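PDB 4Z0P: NAD-dependent dehydrogenase from Rhizobium meliloti, which acts as an NADPH-dependent reductase of glyoxylate and hydroxypyruvate, and is seen here with bound NADPH and oxalate. Local coordinates for residues A[10-15]-A[291-296]; A[43-48]-A[58-63]; A[114-119]-A[133-138]; A[143-148]-A[198-203]. One frame throughout, in Å; residues are numbered along the deposited sequence.

Contact 1: A[10-15]-A[291-296]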
# COMPACT_ATOMS: atom_id res chain seq x y z
N VAL A 10 -5.06 -35.15 -0.31
CA VAL A 10 -5.25 -33.70 -0.43
C VAL A 10 -6.73 -33.42 -0.07
O VAL A 10 -7.65 -33.87 -0.76
CB VAL A 10 -4.91 -33.20 -1.84
CG1 VAL A 10 -5.22 -31.71 -1.98
CG2 VAL A 10 -3.43 -33.45 -2.16
N ASP A 11 -6.93 -32.69 1.04
CA ASP A 11 -8.28 -32.32 1.50
C ASP A 11 -8.26 -30.84 1.88
O ASP A 11 -8.21 -30.49 3.06
CB ASP A 11 -8.73 -33.18 2.67
CG ASP A 11 -10.15 -32.96 3.05
OD1 ASP A 11 -10.92 -32.34 2.31
OD2 ASP A 11 -10.54 -33.44 4.12
N LEU A 12 -8.31 -30.00 0.85
CA LEU A 12 -8.11 -28.57 0.98
C LEU A 12 -9.32 -27.79 0.55
O LEU A 12 -9.64 -27.79 -0.63
CB LEU A 12 -6.96 -28.13 0.08
CG LEU A 12 -5.57 -28.67 0.43
CD1 LEU A 12 -4.56 -28.30 -0.66
CD2 LEU A 12 -5.13 -28.15 1.77
N LYS A 13 -9.95 -27.07 1.49
CA LYS A 13 -11.10 -26.25 1.15
C LYS A 13 -10.60 -24.90 0.66
O LYS A 13 -10.72 -23.90 1.35
CB LYS A 13 -12.06 -26.11 2.33
CG LYS A 13 -13.40 -25.51 2.01
CD LYS A 13 -14.46 -25.98 3.01
CE LYS A 13 -15.78 -25.24 2.88
NZ LYS A 13 -15.80 -23.97 3.65
N PHE A 14 -10.00 -24.91 -0.53
CA PHE A 14 -9.50 -23.73 -1.21
C PHE A 14 -10.35 -23.58 -2.48
O PHE A 14 -11.22 -24.41 -2.76
CB PHE A 14 -8.04 -23.96 -1.66
CG PHE A 14 -7.03 -24.01 -0.55
CD1 PHE A 14 -7.29 -23.59 0.75
CD2 PHE A 14 -5.75 -24.43 -0.86
CE1 PHE A 14 -6.29 -23.63 1.71
CE2 PHE A 14 -4.76 -24.48 0.10
CZ PHE A 14 -5.03 -24.10 1.39
N ILE A 15 -10.06 -22.55 -3.27
CA ILE A 15 -10.72 -22.39 -4.58
C ILE A 15 -10.42 -23.64 -5.43
O ILE A 15 -9.25 -23.97 -5.66
CB ILE A 15 -10.28 -21.08 -5.26
CG1 ILE A 15 -10.82 -19.88 -4.48
CG2 ILE A 15 -10.78 -21.02 -6.70
CD1 ILE A 15 -10.14 -18.56 -4.79
N ARG A 291 0.47 -24.43 -5.62
CA ARG A 291 1.72 -24.99 -6.17
C ARG A 291 2.84 -24.93 -5.12
O ARG A 291 3.57 -25.89 -4.92
CB ARG A 291 2.14 -24.24 -7.44
CG ARG A 291 3.31 -24.86 -8.20
CD ARG A 291 3.57 -24.14 -9.52
N ALA A 292 3.01 -23.77 -4.48
CA ALA A 292 4.05 -23.58 -3.48
C ALA A 292 3.83 -24.49 -2.26
O ALA A 292 4.78 -25.04 -1.71
CB ALA A 292 4.14 -22.10 -3.07
N LEU A 293 2.57 -24.65 -1.85
CA LEU A 293 2.20 -25.58 -0.80
C LEU A 293 2.65 -27.00 -1.12
O LEU A 293 3.29 -27.65 -0.29
CB LEU A 293 0.69 -25.54 -0.57
CG LEU A 293 0.15 -26.52 0.47
CD1 LEU A 293 0.71 -26.25 1.87
CD2 LEU A 293 -1.37 -26.43 0.43
N PHE A 294 2.37 -27.47 -2.33
CA PHE A 294 2.77 -28.82 -2.71
C PHE A 294 4.30 -28.97 -2.82
O PHE A 294 4.83 -30.00 -2.41
CB PHE A 294 2.10 -29.26 -4.02
CG PHE A 294 0.61 -29.45 -3.93
CD1 PHE A 294 -0.06 -29.62 -2.69
CD2 PHE A 294 -0.13 -29.54 -5.09
CE1 PHE A 294 -1.43 -29.83 -2.65
CE2 PHE A 294 -1.51 -29.75 -5.05
CZ PHE A 294 -2.15 -29.89 -3.82
N VAL A 295 5.00 -27.95 -3.29
CA VAL A 295 6.48 -27.99 -3.29
C VAL A 295 7.01 -28.13 -1.85
O VAL A 295 7.91 -28.94 -1.58
CB VAL A 295 7.07 -26.76 -3.99
CG1 VAL A 295 8.57 -26.62 -3.73
CG2 VAL A 295 6.79 -26.84 -5.48
N HIS A 296 6.44 -27.34 -0.95
CA HIS A 296 6.77 -27.39 0.49
C HIS A 296 6.52 -28.77 1.08
O HIS A 296 7.40 -29.32 1.75
CB HIS A 296 6.02 -26.27 1.23
CG HIS A 296 5.64 -26.58 2.64
ND1 HIS A 296 6.48 -26.32 3.71
CD2 HIS A 296 4.48 -27.04 3.17
CE1 HIS A 296 5.85 -26.63 4.84
NE2 HIS A 296 4.64 -27.08 4.53

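Contact 2: A[43-48]-A[58-63]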
# COMPACT_ATOMS: atom_id res chain seq x y z
N ARG A 43 -13.24 -44.20 -0.77
CA ARG A 43 -11.91 -44.83 -0.80
C ARG A 43 -11.47 -45.03 0.65
O ARG A 43 -11.49 -44.10 1.45
CB ARG A 43 -10.96 -43.89 -1.56
CG ARG A 43 -9.47 -44.23 -1.60
CD ARG A 43 -9.15 -45.45 -2.41
NE ARG A 43 -7.70 -45.69 -2.46
CZ ARG A 43 -6.85 -45.12 -3.31
NH1 ARG A 43 -7.27 -44.25 -4.23
NH2 ARG A 43 -5.56 -45.46 -3.27
N ASP A 44 -11.08 -46.25 1.00
CA ASP A 44 -10.46 -46.45 2.29
C ASP A 44 -9.07 -45.80 2.30
O ASP A 44 -8.31 -45.96 1.34
CB ASP A 44 -10.31 -47.92 2.61
CG ASP A 44 -9.86 -48.12 4.02
OD1 ASP A 44 -10.71 -48.12 4.92
OD2 ASP A 44 -8.65 -48.21 4.20
N LEU A 45 -8.74 -45.08 3.36
CA LEU A 45 -7.50 -44.33 3.41
C LEU A 45 -6.49 -44.87 4.42
O LEU A 45 -5.53 -44.16 4.77
CB LEU A 45 -7.79 -42.85 3.64
CG LEU A 45 -8.71 -42.19 2.61
CD1 LEU A 45 -9.06 -40.75 3.01
CD2 LEU A 45 -8.09 -42.22 1.23
N SER A 46 -6.68 -46.12 4.85
CA SER A 46 -5.67 -46.76 5.68
C SER A 46 -4.37 -46.99 4.92
O SER A 46 -4.36 -47.10 3.70
CB SER A 46 -6.18 -48.10 6.21
OG SER A 46 -7.39 -47.95 6.91
N GLY A 47 -3.28 -47.06 5.65
CA GLY A 47 -1.98 -47.32 5.07
C GLY A 47 -1.33 -46.16 4.34
O GLY A 47 -0.26 -46.33 3.79
N ILE A 48 -1.95 -44.99 4.38
CA ILE A 48 -1.45 -43.80 3.71
C ILE A 48 -0.75 -42.92 4.74
O ILE A 48 -1.28 -42.66 5.82
CB ILE A 48 -2.60 -43.03 3.02
CG1 ILE A 48 -3.21 -43.90 1.92
CG2 ILE A 48 -2.09 -41.69 2.47
CD1 ILE A 48 -4.45 -43.31 1.29
N PRO A 58 -14.99 -33.77 9.51
CA PRO A 58 -14.76 -34.34 10.84
C PRO A 58 -14.30 -35.80 10.85
O PRO A 58 -13.60 -36.19 11.78
CB PRO A 58 -16.13 -34.20 11.54
CG PRO A 58 -16.83 -33.11 10.81
CD PRO A 58 -16.34 -33.15 9.41
N ASP A 59 -14.70 -36.60 9.86
CA ASP A 59 -14.29 -38.02 9.81
C ASP A 59 -12.92 -38.33 9.15
O ASP A 59 -12.55 -39.48 9.03
CB ASP A 59 -15.38 -38.89 9.19
CG ASP A 59 -15.54 -38.72 7.67
OD1 ASP A 59 -15.19 -37.65 7.13
OD2 ASP A 59 -16.06 -39.67 7.04
N LEU A 60 -12.19 -37.30 8.72
CA LEU A 60 -10.96 -37.58 7.95
C LEU A 60 -9.99 -38.50 8.67
O LEU A 60 -9.52 -39.49 8.09
CB LEU A 60 -10.22 -36.32 7.52
CG LEU A 60 -8.95 -36.62 6.69
CD1 LEU A 60 -9.16 -37.56 5.49
CD2 LEU A 60 -8.34 -35.33 6.21
N PHE A 61 -9.69 -38.21 9.93
CA PHE A 61 -8.70 -39.03 10.62
C PHE A 61 -9.20 -40.43 11.00
O PHE A 61 -8.40 -41.32 11.20
CB PHE A 61 -8.04 -38.30 11.81
CG PHE A 61 -7.29 -37.08 11.39
CD1 PHE A 61 -6.36 -37.14 10.34
CD2 PHE A 61 -7.53 -35.85 11.99
CE1 PHE A 61 -5.69 -36.02 9.91
CE2 PHE A 61 -6.86 -34.72 11.55
CZ PHE A 61 -5.94 -34.80 10.52
N SER A 62 -10.51 -40.64 11.06
CA SER A 62 -10.98 -42.03 11.26
C SER A 62 -10.78 -42.86 9.97
O SER A 62 -10.50 -44.05 10.02
CB SER A 62 -12.43 -42.06 11.77
OG SER A 62 -13.30 -41.55 10.80
N ARG A 63 -10.88 -42.21 8.83
CA ARG A 63 -10.59 -42.86 7.53
C ARG A 63 -9.12 -43.10 7.25
O ARG A 63 -8.77 -44.09 6.60
CB ARG A 63 -11.09 -42.01 6.41
CG ARG A 63 -12.59 -41.85 6.37
CD ARG A 63 -12.90 -40.88 5.25
NE ARG A 63 -12.73 -41.50 3.91
CZ ARG A 63 -12.87 -40.83 2.76
NH1 ARG A 63 -13.16 -39.52 2.78
NH2 ARG A 63 -12.69 -41.46 1.58
O HOH W 1 -13.53 -44.25 3.96
O HOH W 2 -9.77 -46.74 7.09

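Contact 3: A[114-119]-A[133-138]. With OXD (oxalic acid), chain D.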
# COMPACT_ATOMS: atom_id res chain seq x y z
N HIS A 114 -5.45 3.62 5.67
CA HIS A 114 -5.73 4.44 6.85
C HIS A 114 -4.89 5.72 6.90
O HIS A 114 -5.43 6.81 7.13
CB HIS A 114 -5.61 3.60 8.11
CG HIS A 114 -6.69 2.57 8.22
ND1 HIS A 114 -8.00 2.87 8.52
CD2 HIS A 114 -6.64 1.23 8.06
CE1 HIS A 114 -8.71 1.76 8.54
NE2 HIS A 114 -7.91 0.75 8.27
N LEU A 115 -3.60 5.62 6.62
CA LEU A 115 -2.72 6.79 6.62
C LEU A 115 -3.21 7.84 5.65
O LEU A 115 -3.28 9.03 5.97
CB LEU A 115 -1.30 6.42 6.23
CG LEU A 115 -0.30 7.57 6.02
CD1 LEU A 115 -0.01 8.26 7.35
CD2 LEU A 115 0.96 7.06 5.33
N ARG A 116 -3.52 7.39 4.45
CA ARG A 116 -3.85 8.30 3.35
C ARG A 116 -5.36 8.64 3.26
O ARG A 116 -5.81 9.21 2.28
CB ARG A 116 -3.31 7.74 2.04
CG ARG A 116 -1.79 7.57 1.99
CD ARG A 116 -0.97 8.84 2.25
NE ARG A 116 -1.23 9.78 1.18
CZ ARG A 116 -0.35 10.20 0.27
NH1 ARG A 116 0.93 9.89 0.35
NH2 ARG A 116 -0.78 10.97 -0.71
N GLN A 117 -6.09 8.35 4.31
CA GLN A 117 -7.47 8.85 4.50
C GLN A 117 -8.34 8.46 3.32
O GLN A 117 -9.16 9.23 2.82
CB GLN A 117 -7.46 10.37 4.71
CG GLN A 117 -6.54 10.77 5.84
CD GLN A 117 -6.52 12.26 6.07
OE1 GLN A 117 -7.36 12.80 6.79
NE2 GLN A 117 -5.55 12.92 5.47
N HIS A 118 -8.18 7.22 2.90
CA HIS A 118 -8.86 6.74 1.69
C HIS A 118 -10.36 6.84 1.80
O HIS A 118 -11.02 7.30 0.86
CB HIS A 118 -8.44 5.31 1.37
CG HIS A 118 -9.13 4.76 0.17
ND1 HIS A 118 -8.84 5.21 -1.10
CD2 HIS A 118 -10.09 3.82 0.04
CE1 HIS A 118 -9.58 4.54 -1.97
NE2 HIS A 118 -10.35 3.69 -1.30
N ARG A 119 -10.93 6.45 2.95
CA ARG A 119 -12.39 6.55 3.10
C ARG A 119 -12.91 7.99 3.05
O ARG A 119 -13.95 8.25 2.43
CB ARG A 119 -12.92 5.75 4.29
CG ARG A 119 -13.02 4.24 3.97
CD ARG A 119 -14.27 3.86 3.15
NE ARG A 119 -14.37 2.43 2.81
CZ ARG A 119 -14.73 1.47 3.67
NH1 ARG A 119 -14.99 1.78 4.93
NH2 ARG A 119 -14.82 0.21 3.29
N LEU A 133 -7.04 17.35 1.91
CA LEU A 133 -7.01 17.25 3.36
C LEU A 133 -5.58 17.34 3.86
O LEU A 133 -4.65 16.89 3.21
CB LEU A 133 -7.58 15.90 3.81
CG LEU A 133 -8.99 15.62 3.26
CD1 LEU A 133 -9.38 14.19 3.63
CD2 LEU A 133 -9.98 16.64 3.79
N SER A 134 -5.42 17.90 5.05
CA SER A 134 -4.11 17.91 5.68
C SER A 134 -3.67 16.46 5.87
O SER A 134 -4.46 15.60 6.27
CB SER A 134 -4.14 18.67 7.01
OG SER A 134 -4.05 20.06 6.77
N GLN A 135 -2.39 16.19 5.59
CA GLN A 135 -1.94 14.81 5.43
C GLN A 135 -0.61 14.52 6.12
O GLN A 135 0.43 15.08 5.76
CB GLN A 135 -1.82 14.53 3.93
CG GLN A 135 -1.34 13.13 3.58
CD GLN A 135 -2.30 12.08 4.06
OE1 GLN A 135 -3.44 12.03 3.60
NE2 GLN A 135 -1.88 11.26 5.01
N PRO A 136 -0.62 13.64 7.12
CA PRO A 136 0.65 13.20 7.70
C PRO A 136 1.43 12.29 6.77
O PRO A 136 0.87 11.70 5.84
CB PRO A 136 0.22 12.41 8.94
CG PRO A 136 -1.15 11.96 8.62
CD PRO A 136 -1.77 13.06 7.83
N GLU A 137 2.73 12.20 6.99
CA GLU A 137 3.53 11.22 6.28
C GLU A 137 3.60 9.96 7.15
O GLU A 137 3.25 9.98 8.36
CB GLU A 137 4.94 11.75 5.96
CG GLU A 137 5.82 12.03 7.16
CD GLU A 137 7.25 12.41 6.80
OE1 GLU A 137 7.93 11.62 6.14
OE2 GLU A 137 7.69 13.50 7.22
N ALA A 138 4.05 8.86 6.56
CA ALA A 138 4.12 7.60 7.31
C ALA A 138 4.92 7.69 8.60
O ALA A 138 4.54 7.11 9.63
CB ALA A 138 4.68 6.50 6.43
C1 OXD D . -13.42 2.08 -2.11
C2 OXD D . -13.54 2.27 -0.67
O3 OXD D . -14.43 1.75 -2.77
O4 OXD D . -12.65 1.81 0.06
O5 OXD D . -12.31 2.26 -2.64
O6 OXD D . -14.53 2.87 -0.21
O HOH W 3 -7.10 15.45 7.65

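Contact 4: A[143-148]-A[198-203]. With NDP (NADPH dihydro-nicotinamide-adenine-dinucleotide phosphate), chain H.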
# COMPACT_ATOMS: atom_id res chain seq x y z
N VAL A 143 3.16 2.23 13.83
CA VAL A 143 2.46 0.95 13.65
C VAL A 143 3.02 -0.01 14.67
O VAL A 143 4.24 -0.21 14.76
CB VAL A 143 2.65 0.37 12.24
CG1 VAL A 143 1.87 -0.94 12.09
CG2 VAL A 143 2.22 1.38 11.17
N GLY A 144 2.13 -0.61 15.45
CA GLY A 144 2.52 -1.56 16.47
C GLY A 144 1.98 -2.92 16.08
O GLY A 144 0.78 -3.06 15.91
N ILE A 145 2.86 -3.91 15.94
CA ILE A 145 2.45 -5.24 15.50
C ILE A 145 2.51 -6.21 16.66
O ILE A 145 3.56 -6.36 17.29
CB ILE A 145 3.35 -5.76 14.36
CG1 ILE A 145 3.25 -4.81 13.15
CG2 ILE A 145 2.92 -7.17 13.96
CD1 ILE A 145 4.35 -5.01 12.15
N MET A 146 1.36 -6.82 16.97
CA MET A 146 1.28 -7.90 17.96
C MET A 146 1.42 -9.24 17.22
O MET A 146 0.57 -9.61 16.40
CB MET A 146 -0.00 -7.83 18.76
CG MET A 146 -0.01 -6.68 19.74
SD MET A 146 -1.54 -6.34 20.61
CE MET A 146 -1.70 -7.79 21.61
N GLY A 147 2.51 -9.95 17.53
CA GLY A 147 2.93 -11.17 16.84
C GLY A 147 4.15 -10.88 15.99
O GLY A 147 4.03 -10.23 14.95
N MET A 148 5.31 -11.33 16.44
CA MET A 148 6.61 -11.05 15.81
C MET A 148 7.21 -12.33 15.25
O MET A 148 8.39 -12.63 15.48
CB MET A 148 7.57 -10.45 16.84
CG MET A 148 7.35 -8.98 17.13
SD MET A 148 7.99 -7.99 15.78
CE MET A 148 6.50 -7.66 14.84
N VAL A 198 -1.69 -3.65 14.55
CA VAL A 198 -1.79 -4.76 13.60
C VAL A 198 -1.68 -6.08 14.36
O VAL A 198 -0.68 -6.33 15.04
CB VAL A 198 -0.67 -4.73 12.55
CG1 VAL A 198 -0.70 -5.96 11.64
CG2 VAL A 198 -0.82 -3.47 11.69
N GLY A 199 -2.70 -6.91 14.23
CA GLY A 199 -2.71 -8.25 14.81
C GLY A 199 -2.25 -9.32 13.82
O GLY A 199 -2.90 -9.55 12.80
N LEU A 200 -1.15 -9.99 14.15
CA LEU A 200 -0.62 -11.15 13.43
C LEU A 200 -0.26 -12.26 14.41
O LEU A 200 0.79 -12.87 14.32
CB LEU A 200 0.57 -10.75 12.59
CG LEU A 200 0.17 -9.95 11.34
CD1 LEU A 200 1.41 -9.33 10.69
CD2 LEU A 200 -0.58 -10.80 10.34
N LEU A 201 -1.17 -12.51 15.34
CA LEU A 201 -1.04 -13.58 16.34
C LEU A 201 -1.82 -14.81 15.87
O LEU A 201 -2.85 -14.69 15.21
CB LEU A 201 -1.66 -13.15 17.67
CG LEU A 201 -0.94 -12.07 18.50
CD1 LEU A 201 -1.85 -11.55 19.59
CD2 LEU A 201 0.36 -12.63 19.07
N PRO A 202 -1.35 -16.00 16.25
CA PRO A 202 -2.20 -17.20 16.15
C PRO A 202 -3.36 -17.10 17.13
O PRO A 202 -3.31 -16.30 18.07
CB PRO A 202 -1.28 -18.35 16.53
CG PRO A 202 -0.13 -17.71 17.27
CD PRO A 202 -0.12 -16.24 17.03
N LEU A 203 -4.42 -17.88 16.87
CA LEU A 203 -5.45 -18.15 17.87
C LEU A 203 -4.97 -19.28 18.73
O LEU A 203 -4.73 -20.39 18.24
CB LEU A 203 -6.80 -18.55 17.26
CG LEU A 203 -7.93 -18.77 18.29
CD1 LEU A 203 -8.18 -17.59 19.20
CD2 LEU A 203 -9.21 -19.16 17.58
PA NDP H . 4.52 -17.56 13.96
O1A NDP H . 4.37 -18.81 14.82
O2A NDP H . 5.76 -17.44 13.14
O5B NDP H . 4.44 -16.33 14.96
C5B NDP H . 3.52 -16.23 16.02
C4B NDP H . 3.92 -15.06 16.88
O4B NDP H . 2.89 -14.87 17.84
C3B NDP H . 5.21 -15.27 17.66
O3B NDP H . 5.90 -14.02 17.71
C2B NDP H . 4.72 -15.66 19.04
O2B NDP H . 5.59 -15.34 20.10
C1B NDP H . 3.48 -14.80 19.12
N9A NDP H . 2.58 -15.31 20.17
C8A NDP H . 1.88 -16.46 20.22
N7A NDP H . 1.17 -16.60 21.32
C5A NDP H . 1.44 -15.45 22.03
C6A NDP H . 1.02 -14.98 23.29
N6A NDP H . 0.16 -15.67 24.08
N1A NDP H . 1.48 -13.78 23.71
C2A NDP H . 2.33 -13.10 22.93
N3A NDP H . 2.80 -13.45 21.73
C4A NDP H . 2.30 -14.64 21.32
O3 NDP H . 3.16 -17.50 13.10
PN NDP H . 3.07 -16.74 11.67
O1N NDP H . 3.66 -15.37 11.78
O2N NDP H . 3.51 -17.63 10.57
O5D NDP H . 1.48 -16.69 11.55
C5D NDP H . 0.74 -15.96 12.50
C4D NDP H . -0.75 -16.23 12.34
O4D NDP H . -1.27 -15.53 11.21
C3D NDP H . -1.16 -17.67 12.07
O3D NDP H . -1.16 -18.44 13.29
C2D NDP H . -2.54 -17.58 11.45
O2D NDP H . -3.55 -17.64 12.47
C1D NDP H . -2.50 -16.15 10.86
N1N NDP H . -2.64 -16.13 9.40
C2N NDP H . -3.73 -15.53 8.79
C3N NDP H . -3.87 -15.48 7.44
C7N NDP H . -4.95 -14.71 6.75
O7N NDP H . -5.16 -14.95 5.54
N7N NDP H . -5.66 -13.82 7.41
C4N NDP H . -2.86 -16.16 6.58
C5N NDP H . -1.74 -16.80 7.32
C6N NDP H . -1.64 -16.76 8.63
P2B NDP H . 6.93 -16.19 20.36
O1X NDP H . 7.85 -15.77 19.24
O2X NDP H . 7.37 -15.66 21.72
O3X NDP H . 6.56 -17.62 20.34

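Contact 1: A[10-15]-A[291-296]
V10, L12 and F14 face L293 and F294 in a purely apolar contact of the flavodoxin-like substrate-binding domain, where helix 290-305, close to the end of the chain, packs against the five-stranded parallel sheet that strand 8-12 helps to form. The axes of 10-12 and 291-296 stay 12.6 Å apart and run at 138°, a spacing bridged by side chains that meet largely by their ends. L12 and L293 meet by their tips, L12 CD1 standing 3.9 Å from L293 CD2. The same L12 methyl also meets the F294 ring obliquely, with CD1 4.0 Å from F294 CE1. F294 CG lies anti to its carbonyl carbon (chi1 -67°), and although the bond to CB does not aim straight at the strand, the ring does reach it. V10, two residues before L12 on the strand, approaches that ring at its edge, its CG1 near the ring plane and 4.0 Å from F294 CZ. Beyond the strand, K13 is the centre of an inverse gamma turn, and F14 follows it back to the helix side, where it slants past L293. One face of the F14 ring receives L12 CB, offset toward the rim. F14 also meets the ring of W54, an oxalate-pocket residue, and its side chain lies about 6 Å from a bound oxalate; F27 and helix 16-23 add to the packing around F294. L293 CD2 completes the cluster by touching the F14 ring at its edge, 3.9 Å from CE2.

Contact 2: A[43-48]-A[58-63]
R63 turns NE out of its otherwise extended chain at chi3 (74°), while L45 has CG anti to its carbonyl carbon and CD1 anti to CA (chi2 174°), and the two side chains cross obliquely. They join a loop built from an Asx turn at D44 and a type II beta turn from L45 to I48 to the short helix 60-63, at the edge of the substrate-binding domain. L45 CD1 sits over the centre of one face of the R63 guanidinium, 3.8 Å from CZ, and the same methyl packs on L60 CD1. At the guanidinium edge, R63 NH2 donates in plane to a lone pair of R43 O at 2.9 Å and 163°; NH2 also bonds to H40 O. R63 NE donates to a water that in turn donates to R43 O, so that carbonyl is gripped directly and through solvent. The side chain of R43 itself leads off to a salt bridge with E31. At the backbone, R63 O accepts a long, weak bond from L45 N (3.4 Å) and a firmer one from a second water at 2.9 Å, which also donates to D44 OD1. This water is hydrogen-bonded to S46 OG as well. The Asx turn holds the other carboxylate oxygen: S46 N reaches D44 OD2 at 2.9 Å, from above the carboxylate plane.

Contact 3: A[114-119]-A[133-138]
The side-chain amides of Q135 and Q117 meet where helix 97-115 ends in a Schellman motif, with Q117 as its C-prime residue at positive phi. Q135 NE2 donates to L115 O at 2.8 Å and 166°, the oxygen lying in the Q135 amide plane while NE2 stands above the plane of the L115 carbonyl. The second N-H of the same nitrogen goes to P136 O at 2.9 Å, on a lone pair. With both N-H groups engaged, the rotation of the Q135 amide is fixed and OE1 is turned to Q117. Q117 NE2 meets that OE1 at 3.0 Å from above its carbonyl plane and also donates to S134 O at 3.0 Å; the two glutamine chains pass antiparallel to one another, amide planes 73° apart. A water links Q117 OE1 to the same S134 O. Around this polar core, L115 sends CD1 against P136 CG and CD2 against A138 CB, 3.9 Å away, while the R116 guanidinium lies with one face over Q135 CG. R116 NH1 then forms a salt bridge with E105 of the second subunit, and Q135 O accepts from R102 NH1 of that subunit, so the contact stands at the dimer interface. Beyond the Schellman turn the chain enters helix 118-126, whose first residues bind an oxalate shared with H118 and R119 of the second subunit. R119 NE donates to oxalate O6 at 3.1 Å, and H118 NE2 donates to oxalate O5, which lies at the imidazole edge, 2.8 Å away.

Contact 4: A[143-148]-A[198-203]
Strands 142-146 and 196-199 run side by side in parallel, their touching parts only 4° apart, joined by V198 N to G144 O, M146 N to V198 O and L200 N to M146 O, each 2.9 Å long. On one face, I145 and V198 stand abreast with the same heading, I145 CG1 4.0 Å from V198 CB. V198 CG1 is anti to the backbone N (chi1 175°), which leaves CG2 beside N, where it meets V143 CG1 at 3.7 Å. I145 CG2 extends the row to L200 CD1, while V107 and M103 of helix 97-115 cover V198 and L200. M146 turns to the other face, against L187 and F190 of helix 187-193, and its CB touches L201 CD1. These are the first and fourth strands of the dinucleotide-binding Rossmann domain, neighbours at the point where the strand order 3-2-1-4 switches direction, and the cofactor lies across their C-terminal ends. G147, probably the first glycine of the GxGxxG motif with G149 and G152, has positive phi and no side chain, which lets CA come within 3.7 Å of both L200 O and L201 CD2. L201 CD2 in turn touches the cofactor, 3.6 Å from NADPH O4B. P202 packs beside both riboses, and V150 N and L151 N add hydrogen bonds to NADPH from the glycine-rich turn. M148 N makes a weak one to the adenosine ribose, 3.0 Å from O3B.

Contacts 1 and 4 are buried, whereas contacts 2 and 3 lie farther out and are only partly buried. Contacts 1 and 2 belong to the substrate-binding domain and touch each other, D11 OD2 packing 3.6 Å from L60 CD2; contacts 3 and 4 both belong to the NAD-binding domain, about 6 Å apart at their nearest atoms. Helix 97-115 ends in contact 3 and covers side chains of contact 4. Chemistry follows place: apolar tips join sheet and helix in contact 1, backbone bonds join strands in contact 4, waters and an arginine serve contact 2, and paired glutamine amides serve contact 3 beside the second subunit.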